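Local structure of transcriptional regulator nlh2 (Aquifex aeolicus, 4G3V) at residues A[54-59]-A[66-71]. The protein probably regulates sigma54-dependent transcription as an activator whose GAF domain, crystallised here in an inactive state, controls its activity. Sequence-based numbering, arbitrary orientation.
Sequences TLRIAS and NKDVAF
Just past the last strand pairing, where residues 66-69 run on as loop beside strand 54-61, a water sits between the two backbones: it accepts a hydrogen bond from Val69 N at 2.9 Å and a weak one from Ile57 N. That same Ile57 N also donates to Val69 O, nearly along the C=O axis but stretched to 3.3 Å, so the pairing loosens here rather than ending abruptly. At the other end the pairing is that of a regular antiparallel sheet. Leu55 and Phe71 form a hydrogen-bonded pair, Leu55 N reaching Phe71 O at 2.9 Å (N-H...O 167°) and Phe71 N returning the bond to Leu55 O. Phe71 O is gripped twice, because Thr54 turns OG1 anti to its backbone N (chi1 -179°) and donates from above the carbonyl plane, at 3.3 Å. A valine in place of Thr54 has no hydroxyl to donate, so of these two bonds only that from Leu55 N remains, and the grip on this end of the pair would probably weaken. The segments belong to the hairpin of strands 54-61 and 70-72, the latter an outermost strand of the antiparallel GAF-domain sheet. Leu55 and Phe71 point to one face, touching at their CB atoms, and both side chains meet Thr78 of helix 76-84. Arg56 and Ala70 occupy the other face; bends at chi2 and chi3 carry the guanidinium alongside Asp68, where Arg56 NH2 makes a long salt bridge of 3.7 Å to Asp68 OD1, the two planes turned 62° apart. The side chains of Ile57 and Val69 lie side by side, Ile57 CD1 resting 3.9 Å from Val69 CB.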
ATOM      1  N   THR A  54      -8.259   3.787  24.007  1.00 52.22           N
ATOM      2  CA  THR A  54      -7.270   4.858  24.037  1.00 52.19           C
ATOM      3  C   THR A  54      -6.070   4.463  23.187  1.00 48.84           C
ATOM      4  O   THR A  54      -5.715   3.287  23.128  1.00 48.80           O
ATOM      5  CB  THR A  54      -6.800   5.159  25.484  1.00 60.62           C
ATOM      6  OG1 THR A  54      -5.856   6.236  25.477  1.00 64.21           O
ATOM      7  CG2 THR A  54      -6.146   3.942  26.101  1.00 62.66           C
ATOM      8  N   LEU A  55      -5.454   5.441  22.526  1.00 45.50           N
ATOM      9  CA  LEU A  55      -4.241   5.192  21.757  1.00 44.18           C
ATOM     10  C   LEU A  55      -3.019   5.433  22.625  1.00 46.07           C
ATOM     11  O   LEU A  55      -2.936   6.442  23.322  1.00 49.95           O
ATOM     12  CB  LEU A  55      -4.133   6.130  20.555  1.00 46.67           C
ATOM     13  CG  LEU A  55      -5.010   5.924  19.329  1.00 47.28           C
ATOM     14  CD1 LEU A  55      -4.499   6.818  18.206  1.00 47.23           C
ATOM     15  CD2 LEU A  55      -5.041   4.480  18.893  1.00 49.11           C
ATOM     16  N   ARG A  56      -2.066   4.515  22.568  1.00 43.01           N
ATOM     17  CA  ARG A  56      -0.787   4.710  23.231  1.00 45.30           C
ATOM     18  C   ARG A  56       0.352   4.558  22.239  1.00 43.48           C
ATOM     19  O   ARG A  56       0.313   3.682  21.380  1.00 40.82           O
ATOM     20  CB  ARG A  56      -0.608   3.688  24.345  1.00 50.71           C
ATOM     21  CG  ARG A  56      -1.539   3.896  25.523  1.00 60.62           C
ATOM     22  CD  ARG A  56      -0.871   3.440  26.799  1.00 68.36           C
ATOM     23  NE  ARG A  56       0.328   4.228  27.081  1.00 74.78           N
ATOM     24  CZ  ARG A  56       1.423   3.758  27.676  1.00 79.46           C
ATOM     25  NH1 ARG A  56       1.498   2.487  28.062  1.00 80.32           N
ATOM     26  NH2 ARG A  56       2.456   4.566  27.882  1.00 81.44           N
ATOM     27  N   ILE A  57       1.368   5.406  22.355  1.00 45.49           N
ATOM     28  CA  ILE A  57       2.529   5.292  21.492  1.00 44.64           C
ATOM     29  C   ILE A  57       3.208   3.945  21.726  1.00 45.06           C
ATOM     30  O   ILE A  57       3.547   3.590  22.866  1.00 46.69           O
ATOM     31  CB  ILE A  57       3.521   6.455  21.697  1.00 45.69           C
ATOM     32  CG1 ILE A  57       2.907   7.741  21.134  1.00 49.40           C
ATOM     33  CG2 ILE A  57       4.848   6.159  21.004  1.00 44.36           C
ATOM     34  CD1 ILE A  57       3.855   8.913  21.050  1.00 49.53           C
ATOM     35  N   ALA A  58       3.382   3.200  20.637  1.00 41.69           N
ATOM     36  CA  ALA A  58       4.013   1.886  20.659  1.00 40.47           C
ATOM     37  C   ALA A  58       5.443   1.955  20.140  1.00 38.98           C
ATOM     38  O   ALA A  58       6.308   1.186  20.561  1.00 40.49           O
ATOM     39  CB  ALA A  58       3.212   0.917  19.814  1.00 41.67           C
ATOM     40  N   SER A  59       5.684   2.859  19.204  1.00 36.71           N
ATOM     41  CA  SER A  59       7.013   3.038  18.637  1.00 34.37           C
ATOM     42  C   SER A  59       7.190   4.484  18.210  1.00 31.97           C
ATOM     43  O   SER A  59       6.218   5.170  17.883  1.00 31.52           O
ATOM     44  CB  SER A  59       7.188   2.116  17.434  1.00 38.79           C
ATOM     45  OG  SER A  59       8.538   2.072  17.036  1.00 38.92           O
ATOM     46  N   ASN A  66      11.442   7.886  23.701  1.00 56.21           N
ATOM     47  CA  ASN A  66      11.342   7.874  25.164  1.00 58.33           C
ATOM     48  C   ASN A  66      10.301   8.845  25.705  1.00 61.47           C
ATOM     49  O   ASN A  66      10.520   9.501  26.725  1.00 64.51           O
ATOM     50  CB  ASN A  66      12.705   8.168  25.806  1.00 57.82           C
ATOM     51  CG  ASN A  66      13.727   7.079  25.533  1.00 59.69           C
ATOM     52  OD1 ASN A  66      13.400   5.891  25.536  1.00 61.47           O
ATOM     53  ND2 ASN A  66      14.965   7.479  25.283  1.00 59.29           N
ATOM     54  N   LYS A  67       9.168   8.932  25.022  1.00 61.90           N
ATOM     55  CA  LYS A  67       8.055   9.752  25.494  1.00 65.34           C
ATOM     56  C   LYS A  67       6.764   8.933  25.547  1.00 66.08           C
ATOM     57  O   LYS A  67       6.399   8.266  24.574  1.00 66.70           O
ATOM     58  CB  LYS A  67       7.888  10.990  24.607  1.00 67.32           C
ATOM     59  CG  LYS A  67       9.089  11.932  24.668  1.00 70.29           C
ATOM     60  CD  LYS A  67       8.802  13.276  24.024  1.00 72.82           C
ATOM     61  CE  LYS A  67       9.909  14.285  24.315  1.00 74.37           C
ATOM     62  NZ  LYS A  67      11.239  13.870  23.787  1.00 74.11           N
ATOM     63  N   ASP A  68       6.094   8.976  26.699  1.00 65.96           N
ATOM     64  CA  ASP A  68       4.861   8.229  26.918  1.00 70.70           C
ATOM     65  C   ASP A  68       3.664   9.146  26.723  1.00 70.53           C
ATOM     66  O   ASP A  68       3.475  10.101  27.478  1.00 72.04           O
ATOM     67  CB  ASP A  68       4.838   7.640  28.331  1.00 77.02           C
ATOM     68  CG  ASP A  68       5.852   6.523  28.514  1.00 83.53           C
ATOM     69  OD1 ASP A  68       6.007   5.699  27.584  1.00 85.86           O
ATOM     70  OD2 ASP A  68       6.498   6.471  29.587  1.00 86.28           O
ATOM     71  N   VAL A  69       2.856   8.856  25.711  1.00 68.01           N
ATOM     72  CA  VAL A  69       1.764   9.748  25.338  1.00 64.43           C
ATOM     73  C   VAL A  69       0.509   8.972  24.982  1.00 60.52           C
ATOM     74  O   VAL A  69       0.574   8.005  24.223  1.00 58.88           O
ATOM     75  CB  VAL A  69       2.143  10.591  24.118  1.00 65.21           C
ATOM     76  CG1 VAL A  69       1.116  11.677  23.896  1.00 66.45           C
ATOM     77  CG2 VAL A  69       3.526  11.183  24.296  1.00 65.67           C
ATOM     78  N   ALA A  70      -0.631   9.409  25.512  1.00 57.76           N
ATOM     79  CA  ALA A  70      -1.902   8.761  25.224  1.00 57.34           C
ATOM     80  C   ALA A  70      -2.875   9.742  24.567  1.00 56.84           C
ATOM     81  O   ALA A  70      -2.908  10.916  24.920  1.00 59.92           O
ATOM     82  CB  ALA A  70      -2.500   8.194  26.500  1.00 58.56           C
ATOM     83  N   PHE A  71      -3.653   9.249  23.605  1.00 52.17           N
ATOM     84  CA  PHE A  71      -4.660  10.057  22.913  1.00 49.03           C
ATOM     85  C   PHE A  71      -6.041   9.446  23.064  1.00 50.19           C
ATOM     86  O   PHE A  71      -6.217   8.241  22.899  1.00 50.83           O
ATOM     87  CB  PHE A  71      -4.363  10.122  21.414  1.00 50.16           C
ATOM     88  CG  PHE A  71      -3.070  10.805  21.065  1.00 52.86           C
ATOM     89  CD1 PHE A  71      -1.897  10.083  20.968  1.00 51.86           C
ATOM     90  CD2 PHE A  71      -3.037  12.164  20.798  1.00 55.06           C
ATOM     91  CE1 PHE A  71      -0.710  10.704  20.626  1.00 51.73           C
ATOM     92  CE2 PHE A  71      -1.846  12.790  20.452  1.00 55.72           C
ATOM     93  CZ  PHE A  71      -0.686  12.058  20.368  1.00 53.21           C
TER
HETATM   94  O   HOH W   1       2.432   5.982  25.269  1.00 58.60           O